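PDB 4R9N: Lmo0547 protein from Listeria monocytogenes, which probably acts as a SorC/DeoR-type transcriptional regulator that binds DNA and responds to a carbohydrate ligand through a putative sugar-binding domain. Local coordinates for residues A[40-45]-A[68-73]; A[173-178]-A[186-191]; A[193-196]-A[200-203]. All coordinates share one frame; numbering follows the deposited sequence.

Contact 1: A[40-45]-A[68-73]; sequences EAAYTL and NEFPFI
The phenyl ring of Phe70 carries its own neighbour Pro71 on one face, with CD of the proline 3.4 Å above the ring plane and shifted toward the rim, while its CD1 lies 4.3 Å from the methyl CB of Ala42 on helix 30-49. With CG roughly anti to the backbone N (chi1 -158°), the ring swings nearer to that helix than the start of its side chain suggests. Phe66 also meets the ring, the two planes inclined at about 60°, and Leu103 and Met107 of helix 96-107 touch it too.

Ala42 is central to the contact. Its CB points into the turn where helix 61-69 gives way to loop, 3.7 Å from the carbonyl oxygen of Glu69 and 3.8 Å from CA of Phe70. The CA atoms of Ala42 and Phe70 are only 4.9 Å apart, a close approach that the small side chain permits. On the outer side, CB of Glu69 rests 3.9 Å from CB of Ala42, but the chain bends at chi2 (-76°) and takes the carboxylate away, to a salt bridge between its OE1 and Lys39 NZ. The contact between 40-45 and 68-73 is therefore held by van der Waals packing of the Ala42 methyl on backbone, methylene and ring atoms, and the charge of Glu69 is paired at the margin.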
loop_
_atom_site.group_PDB
_atom_site.type_symbol
_atom_site.label_atom_id
_atom_site.label_comp_id
_atom_site.label_asym_id
_atom_site.label_seq_id
_atom_site.Cartn_x
_atom_site.Cartn_y
_atom_site.Cartn_z
ATOM N N GLU A 40 -10.912 -11.697 -2.892
ATOM C CA GLU A 40 -12.115 -10.844 -2.802
ATOM C C GLU A 40 -11.829 -9.383 -3.067
ATOM O O GLU A 40 -12.706 -8.690 -3.675
ATOM C CB GLU A 40 -12.813 -11.055 -1.479
ATOM C CG GLU A 40 -13.351 -12.494 -1.430
ATOM C CD GLU A 40 -14.377 -12.808 -2.543
ATOM O OE1 GLU A 40 -15.175 -11.928 -2.888
ATOM O OE2 GLU A 40 -14.346 -13.931 -3.108
ATOM N N ALA A 41 -10.618 -8.934 -2.715
ATOM C CA ALA A 41 -10.199 -7.607 -3.058
ATOM C C ALA A 41 -10.096 -7.441 -4.540
ATOM O O ALA A 41 -10.535 -6.399 -5.063
ATOM C CB ALA A 41 -8.897 -7.225 -2.393
ATOM N N ALA A 42 -9.530 -8.433 -5.223
ATOM C CA ALA A 42 -9.428 -8.331 -6.654
ATOM C C ALA A 42 -10.822 -8.204 -7.290
ATOM O O ALA A 42 -11.035 -7.396 -8.210
ATOM C CB ALA A 42 -8.686 -9.490 -7.212
ATOM N N TYR A 43 -11.746 -9.005 -6.817
ATOM C CA TYR A 43 -13.095 -9.039 -7.379
ATOM C C TYR A 43 -13.779 -7.714 -7.173
ATOM O O TYR A 43 -14.259 -7.104 -8.144
ATOM C CB TYR A 43 -13.904 -10.158 -6.787
ATOM C CG TYR A 43 -15.370 -10.108 -7.160
ATOM C CD1 TYR A 43 -15.798 -10.249 -8.485
ATOM C CD2 TYR A 43 -16.293 -9.873 -6.204
ATOM C CE1 TYR A 43 -17.133 -10.176 -8.837
ATOM C CE2 TYR A 43 -17.620 -9.803 -6.525
ATOM C CZ TYR A 43 -18.051 -9.951 -7.842
ATOM O OH TYR A 43 -19.423 -9.862 -8.108
ATOM N N THR A 44 -13.796 -7.221 -5.948
ATOM C CA THR A 44 -14.487 -6.009 -5.661
ATOM C C THR A 44 -13.819 -4.768 -6.199
ATOM O O THR A 44 -14.498 -3.876 -6.775
ATOM C CB THR A 44 -14.705 -5.837 -4.177
ATOM O OG1 THR A 44 -15.535 -6.907 -3.735
ATOM C CG2 THR A 44 -15.416 -4.512 -3.905
ATOM N N LEU A 45 -12.488 -4.701 -6.083
ATOM C CA LEU A 45 -11.786 -3.534 -6.560
ATOM C C LEU A 45 -11.693 -3.422 -8.079
ATOM O O LEU A 45 -11.624 -2.293 -8.572
ATOM C CB LEU A 45 -10.413 -3.396 -5.926
ATOM C CG LEU A 45 -10.377 -3.259 -4.379
ATOM C CD1 LEU A 45 -8.919 -3.229 -3.929
ATOM C CD2 LEU A 45 -11.085 -2.028 -3.810
ATOM N N ASN A 68 -2.059 -11.297 -8.441
ATOM C CA ASN A 68 -2.142 -12.624 -8.957
ATOM C C ASN A 68 -3.613 -12.991 -9.136
ATOM O O ASN A 68 -3.940 -13.744 -10.076
ATOM C CB ASN A 68 -1.480 -13.625 -7.948
ATOM C CG ASN A 68 0.047 -13.524 -7.924
ATOM O OD1 ASN A 68 0.684 -12.888 -8.756
ATOM N ND2 ASN A 68 0.631 -14.146 -6.940
ATOM N N GLU A 69 -4.464 -12.509 -8.205
ATOM C CA GLU A 69 -5.892 -12.858 -8.236
ATOM C C GLU A 69 -6.703 -11.995 -9.212
ATOM O O GLU A 69 -7.890 -12.266 -9.486
ATOM C CB GLU A 69 -6.511 -12.741 -6.838
ATOM C CG GLU A 69 -5.935 -13.705 -5.792
ATOM C CD GLU A 69 -6.435 -15.116 -5.947
ATOM O OE1 GLU A 69 -7.308 -15.410 -6.805
ATOM O OE2 GLU A 69 -5.913 -15.936 -5.186
ATOM N N PHE A 70 -6.106 -10.928 -9.710
ATOM C CA PHE A 70 -6.804 -9.959 -10.521
ATOM C C PHE A 70 -7.314 -10.559 -11.832
ATOM O O PHE A 70 -6.628 -11.407 -12.461
ATOM C CB PHE A 70 -5.888 -8.754 -10.761
ATOM C CG PHE A 70 -6.617 -7.522 -11.111
ATOM C CD1 PHE A 70 -7.164 -6.737 -10.096
ATOM C CD2 PHE A 70 -6.840 -7.162 -12.440
ATOM C CE1 PHE A 70 -7.901 -5.625 -10.406
ATOM C CE2 PHE A 70 -7.584 -6.049 -12.759
ATOM C CZ PHE A 70 -8.085 -5.256 -11.736
ATOM N N PRO A 71 -8.526 -10.165 -12.251
ATOM C CA PRO A 71 -9.129 -10.799 -13.427
ATOM C C PRO A 71 -8.563 -10.267 -14.737
ATOM O O PRO A 71 -7.817 -9.256 -14.766
ATOM C CB PRO A 71 -10.627 -10.443 -13.294
ATOM C CG PRO A 71 -10.563 -9.073 -12.685
ATOM C CD PRO A 71 -9.519 -9.300 -11.581
ATOM N N PHE A 72 -8.893 -10.948 -15.841
ATOM C CA PHE A 72 -8.399 -10.529 -17.152
ATOM C C PHE A 72 -9.405 -9.705 -17.926
ATOM O O PHE A 72 -9.788 -10.038 -19.021
ATOM C CB PHE A 72 -8.004 -11.748 -17.997
ATOM C CG PHE A 72 -6.878 -12.533 -17.399
ATOM C CD1 PHE A 72 -7.110 -13.365 -16.341
ATOM C CD2 PHE A 72 -5.597 -12.406 -17.899
ATOM C CE1 PHE A 72 -6.064 -14.092 -15.788
ATOM C CE2 PHE A 72 -4.546 -13.100 -17.338
ATOM C CZ PHE A 72 -4.797 -13.928 -16.274
ATOM N N ILE A 73 -9.813 -8.600 -17.382
ATOM C CA ILE A 73 -10.797 -7.761 -18.004
ATOM C C ILE A 73 -10.112 -6.591 -18.660
ATOM O O ILE A 73 -9.418 -5.808 -17.999
ATOM C CB ILE A 73 -11.784 -7.193 -16.970
ATOM C CG1 ILE A 73 -12.626 -8.317 -16.369
ATOM C CG2 ILE A 73 -12.766 -6.225 -17.660
ATOM C CD1 ILE A 73 -13.574 -7.859 -15.249
#

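Contact 2: A[173-178]-A[186-191]; sequences EELRYK and SRFFTA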
loop_
_atom_site.group_PDB
_atom_site.type_symbol
_atom_site.label_atom_id
_atom_site.label_comp_id
_atom_site.label_asym_id
_atom_site.label_seq_id
_atom_site.Cartn_x
_atom_site.Cartn_y
_atom_site.Cartn_z
ATOM N N GLU A 173 16.160 -0.597 15.176
ATOM C CA GLU A 173 16.327 0.107 16.420
ATOM C C GLU A 173 16.196 1.623 16.254
ATOM O O GLU A 173 15.636 2.273 17.094
ATOM C CB GLU A 173 17.555 -0.361 17.159
ATOM C CG GLU A 173 17.336 -1.792 17.673
ATOM C CD GLU A 173 15.918 -2.038 18.249
ATOM O OE1 GLU A 173 15.338 -1.105 18.851
ATOM O OE2 GLU A 173 15.361 -3.153 18.104
ATOM N N GLU A 174 16.610 2.150 15.135
ATOM C CA GLU A 174 16.382 3.569 14.831
ATOM C C GLU A 174 14.884 3.877 14.785
ATOM O O GLU A 174 14.405 4.837 15.425
ATOM C CB GLU A 174 17.160 3.951 13.549
ATOM C CG GLU A 174 16.734 5.217 12.835
ATOM C CD GLU A 174 17.005 6.514 13.575
ATOM O OE1 GLU A 174 17.519 6.488 14.713
ATOM O OE2 GLU A 174 16.653 7.580 12.986
ATOM N N LEU A 175 14.126 3.029 14.097
ATOM C CA LEU A 175 12.684 3.205 13.979
ATOM C C LEU A 175 11.999 3.146 15.315
ATOM O O LEU A 175 11.184 4.006 15.589
ATOM C CB LEU A 175 12.115 2.164 12.979
ATOM C CG LEU A 175 12.671 2.278 11.546
ATOM C CD1 LEU A 175 12.088 1.218 10.634
ATOM C CD2 LEU A 175 12.316 3.610 10.910
ATOM N N ARG A 176 12.363 2.174 16.182
ATOM C CA ARG A 176 11.828 2.094 17.532
ATOM C C ARG A 176 12.146 3.345 18.328
ATOM O O ARG A 176 11.288 3.917 18.985
ATOM C CB ARG A 176 12.400 0.863 18.298
ATOM C CG ARG A 176 11.357 0.106 19.123
ATOM C CD ARG A 176 11.835 -1.259 19.630
ATOM N NE ARG A 176 10.871 -2.331 19.283
ATOM C CZ ARG A 176 11.115 -3.384 18.485
ATOM N NH1 ARG A 176 12.310 -3.577 17.924
ATOM N NH2 ARG A 176 10.138 -4.280 18.252
ATOM N N TYR A 177 13.410 3.739 18.294
ATOM C CA TYR A 177 13.847 4.896 19.024
ATOM C C TYR A 177 13.062 6.128 18.601
ATOM O O TYR A 177 12.798 7.004 19.427
ATOM C CB TYR A 177 15.349 5.103 18.775
ATOM C CG TYR A 177 15.933 6.300 19.501
ATOM C CD1 TYR A 177 15.941 6.346 20.895
ATOM C CD2 TYR A 177 16.482 7.375 18.798
ATOM C CE1 TYR A 177 16.465 7.425 21.563
ATOM C CE2 TYR A 177 17.049 8.455 19.472
ATOM C CZ TYR A 177 17.015 8.472 20.849
ATOM O OH TYR A 177 17.546 9.533 21.550
ATOM N N LYS A 178 12.694 6.168 17.327
ATOM C CA LYS A 178 11.905 7.283 16.756
ATOM C C LYS A 178 10.383 7.090 16.868
ATOM O O LYS A 178 9.610 7.822 16.261
ATOM C CB LYS A 178 12.330 7.510 15.331
ATOM C CG LYS A 178 13.751 8.052 15.117
ATOM C CD LYS A 178 13.880 9.511 15.486
ATOM C CE LYS A 178 15.328 10.003 15.372
ATOM N NZ LYS A 178 15.902 10.131 13.975
ATOM N N SER A 186 6.826 2.202 1.997
ATOM C CA SER A 186 8.143 2.360 2.587
ATOM C C SER A 186 8.385 3.727 3.248
ATOM O O SER A 186 9.545 4.174 3.349
ATOM C CB SER A 186 9.257 2.142 1.565
ATOM O OG SER A 186 10.540 2.089 2.189
ATOM N N ARG A 187 7.327 4.376 3.706
ATOM C CA ARG A 187 7.446 5.574 4.537
ATOM C C ARG A 187 6.942 5.193 5.953
ATOM O O ARG A 187 5.831 4.691 6.081
ATOM C CB ARG A 187 6.623 6.722 4.007
ATOM C CG ARG A 187 6.989 7.162 2.636
ATOM C CD ARG A 187 8.443 7.614 2.496
ATOM N NE ARG A 187 8.696 8.151 1.169
ATOM C CZ ARG A 187 9.036 9.412 0.883
ATOM N NH1 ARG A 187 9.156 10.376 1.836
ATOM N NH2 ARG A 187 9.215 9.713 -0.381
ATOM N N PHE A 188 7.788 5.421 6.953
ATOM C CA PHE A 188 7.629 4.969 8.352
ATOM C C PHE A 188 7.050 6.079 9.164
ATOM O O PHE A 188 7.612 7.174 9.175
ATOM C CB PHE A 188 9.013 4.586 8.843
ATOM C CG PHE A 188 9.515 3.385 8.155
ATOM C CD1 PHE A 188 9.128 2.119 8.579
ATOM C CD2 PHE A 188 10.342 3.492 7.027
ATOM C CE1 PHE A 188 9.549 0.976 7.922
ATOM C CE2 PHE A 188 10.738 2.350 6.364
ATOM C CZ PHE A 188 10.354 1.103 6.813
ATOM N N PHE A 189 5.906 5.844 9.789
ATOM C CA PHE A 189 5.166 6.873 10.474
ATOM C C PHE A 189 5.001 6.567 11.954
ATOM O O PHE A 189 5.055 5.433 12.415
ATOM C CB PHE A 189 3.790 7.134 9.810
ATOM C CG PHE A 189 2.941 5.906 9.667
ATOM C CD1 PHE A 189 3.002 5.131 8.492
ATOM C CD2 PHE A 189 2.086 5.510 10.676
ATOM C CE1 PHE A 189 2.145 4.017 8.315
ATOM C CE2 PHE A 189 1.262 4.385 10.525
ATOM C CZ PHE A 189 1.267 3.643 9.315
ATOM N N THR A 190 4.894 7.648 12.701
ATOM C CA THR A 190 4.586 7.632 14.111
ATOM C C THR A 190 3.086 7.485 14.352
ATOM O O THR A 190 2.311 7.413 13.413
ATOM C CB THR A 190 5.110 8.923 14.770
ATOM O OG1 THR A 190 4.711 10.057 14.000
ATOM C CG2 THR A 190 6.652 8.895 14.805
ATOM N N ALA A 191 2.682 7.470 15.626
ATOM C CA ALA A 191 1.298 7.262 15.993
ATOM C C ALA A 191 0.351 8.298 15.393
ATOM O O ALA A 191 -0.831 8.038 15.224
ATOM C CB ALA A 191 1.155 7.241 17.509
#
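The ammonium group of Lys178, whose own carbonyl oxygen meets Thr190 across the contact, is gripped by two oxygens: Glu174 OE2 lies 2.8 Å from Lys178 NZ in a salt bridge, and the carbonyl oxygen of Lys197 is its second partner. The lysine reaches the carboxylate on its syn side, 18° out of plane. Glu174 OE2 is in turn hydrogen-bonded to Thr198 OG1, so the polar network links the last turn of helix 169-177 with the approach to helix 199-202.

At the same end of the contact, Lys178 O sits 3.5 Å from the methyl CG2 of Thr190, a van der Waals approach. The hydroxyl of this threonine is turned to other partners: with OG1 held between the backbone N and the carbonyl carbon (chi1 48°), it hydrogen-bonds to Asp192 OD1 and Lys194 O, leaving the methyl to face the helix end.

Further along, the contact is apolar. Leu175 lays CD1 over one face of the Phe188 ring, 4.0 Å from its centroid and 23° off the ring normal, in a CH-pi arrangement. Its other methyl, CD2, settles 3.9 Å from Phe188 CG, so both methyls of the leucine lie on the same face, CD1 over the CD1-CE1 rim and CD2 near the root of the ring.

Helix 169-177 thus packs against strand 187-190, the second strand of the small antiparallel hairpin formed with 180-184. Val180 of the first strand also touches Leu175, and Ile200 of helix 199-202 adds to the surroundings of Phe188.

Contact 3: A[193-196]-A[200-203]; sequences GKEA and INTH
Glu195 and Asn201 meet beside the small antiparallel hairpin that accompanies the large parallel sheet of this Rossmann-like, putative sugar-binding domain. Residues 193-196 form the return of the chain after strand 187-190. The segment 200-203 covers the end of a short, weakly bonded helix, about 199-202.

The tight part is built round the buried side chain of Asn201. Its amide works as a two-ended bridge, OD1 receiving the backbone N-H of Phe188 and ND2 giving a hydrogen to Ala196 O, so it is held against rotation between the strand and the returning loop. Above it crosses the extended side chain of Glu195, with the carboxylate plane 76° from the amide plane and OE1 3.4 Å from Asn201 CB. This carboxylate has its own partners, Arg187 NH1 in a salt bridge with OE1 and the backbone N of Leu209 at OE2. The guanidinium would be expected to stabilise the negative charge.

The methyl of Ala196 is the looser part: it rests on Thr190 and comes no closer than 4.2 Å to Asn201 ND2. Glu195 and Ala196 are both partly exposed to solvent. A single hydrogen bond and the crossing of Glu195 over the amide, rather than a broad apolar surface, join loop to helix. That bond, Asn201 ND2 to Ala196 O, is 2.9 Å long with an N-H...O angle of 156°, the oxygen lying 10° out of the amide plane.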
loop_
_atom_site.group_PDB
_atom_site.type_symbol
_atom_site.label_atom_id
_atom_site.label_comp_id
_atom_site.label_asym_id
_atom_site.label_seq_id
_atom_site.Cartn_x
_atom_site.Cartn_y
_atom_site.Cartn_z
ATOM N N GLY A 193 0.418 9.304 12.454
ATOM C CA GLY A 193 0.407 9.084 11.018
ATOM C C GLY A 193 1.337 9.961 10.229
ATOM O O GLY A 193 1.210 10.021 9.018
ATOM N N LYS A 194 2.274 10.656 10.866
ATOM C CA LYS A 194 3.197 11.505 10.118
ATOM C C LYS A 194 4.523 10.796 9.970
ATOM O O LYS A 194 4.880 10.002 10.828
ATOM C CB LYS A 194 3.378 12.853 10.769
ATOM C CG LYS A 194 2.043 13.591 10.912
ATOM C CD LYS A 194 2.224 15.033 11.365
ATOM C CE LYS A 194 0.991 15.869 11.013
ATOM N NZ LYS A 194 -0.273 15.286 11.557
ATOM N N GLU A 195 5.236 11.086 8.887
ATOM C CA GLU A 195 6.523 10.420 8.655
ATOM C C GLU A 195 7.449 10.779 9.786
ATOM O O GLU A 195 7.566 11.973 10.129
ATOM C CB GLU A 195 7.177 10.860 7.340
ATOM C CG GLU A 195 6.402 10.341 6.161
ATOM C CD GLU A 195 7.127 10.389 4.832
ATOM O OE1 GLU A 195 8.380 10.243 4.790
ATOM O OE2 GLU A 195 6.401 10.538 3.811
ATOM N N ALA A 196 8.120 9.777 10.361
ATOM C CA ALA A 196 9.151 10.034 11.334
ATOM C C ALA A 196 10.334 10.794 10.718
ATOM O O ALA A 196 10.662 10.674 9.510
ATOM C CB ALA A 196 9.632 8.748 11.998
ATOM N N ILE A 200 16.006 6.926 6.770
ATOM C CA ILE A 200 15.327 6.081 5.799
ATOM C C ILE A 200 14.255 6.865 4.993
ATOM O O ILE A 200 14.225 6.782 3.774
ATOM C CB ILE A 200 14.725 4.781 6.427
ATOM C CG1 ILE A 200 15.867 3.806 6.820
ATOM C CG2 ILE A 200 13.805 4.102 5.426
ATOM C CD1 ILE A 200 15.404 2.426 7.258
ATOM N N ASN A 201 13.392 7.613 5.655
ATOM C CA ASN A 201 12.295 8.326 4.980
ATOM C C ASN A 201 12.788 9.330 3.959
ATOM O O ASN A 201 12.096 9.572 2.960
ATOM C CB ASN A 201 11.314 9.021 5.939
ATOM C CG ASN A 201 10.390 8.032 6.658
ATOM O OD1 ASN A 201 10.196 6.886 6.174
ATOM N ND2 ASN A 201 9.927 8.406 7.862
ATOM N N THR A 202 13.958 9.924 4.197
ATOM C CA THR A 202 14.466 10.904 3.265
ATOM C C THR A 202 15.259 10.277 2.114
ATOM O O THR A 202 15.762 10.995 1.222
ATOM C CB THR A 202 15.376 11.929 3.980
ATOM O OG1 THR A 202 16.475 11.231 4.556
ATOM C CG2 THR A 202 14.603 12.702 5.049
ATOM N N HIS A 203 15.462 8.964 2.131
ATOM C CA HIS A 203 16.232 8.280 1.114
ATOM C C HIS A 203 15.388 7.334 0.231
ATOM O O HIS A 203 15.895 6.561 -0.563
ATOM C CB HIS A 203 17.433 7.581 1.766
ATOM C CG HIS A 203 18.488 8.552 2.245
ATOM N ND1 HIS A 203 18.328 9.334 3.380
ATOM C CD2 HIS A 203 19.669 8.914 1.718
ATOM C CE1 HIS A 203 19.386 10.124 3.531
ATOM N NE2 HIS A 203 20.233 9.855 2.561
#

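Contact 1 lies on the opposite side of the chain's centre from contacts 2 and 3, with about 18 Å between its nearest atoms and those of contact 2. All three are partly buried, combining inner side chains with residues near the solvent. Contact 1 joins helix 30-49 to the end of helix 61-69 and the loop after it, through a methyl packed on backbone, ring and proline. Contacts 2 and 3 touch, 7 Å apart centre to centre: contact 2 packs a helix on strand 187-190 through a leucine and a ring, and that strand is the neighbour to which the loop and short helix of contact 3 are bonded, by backbone, amide and carboxylate groups.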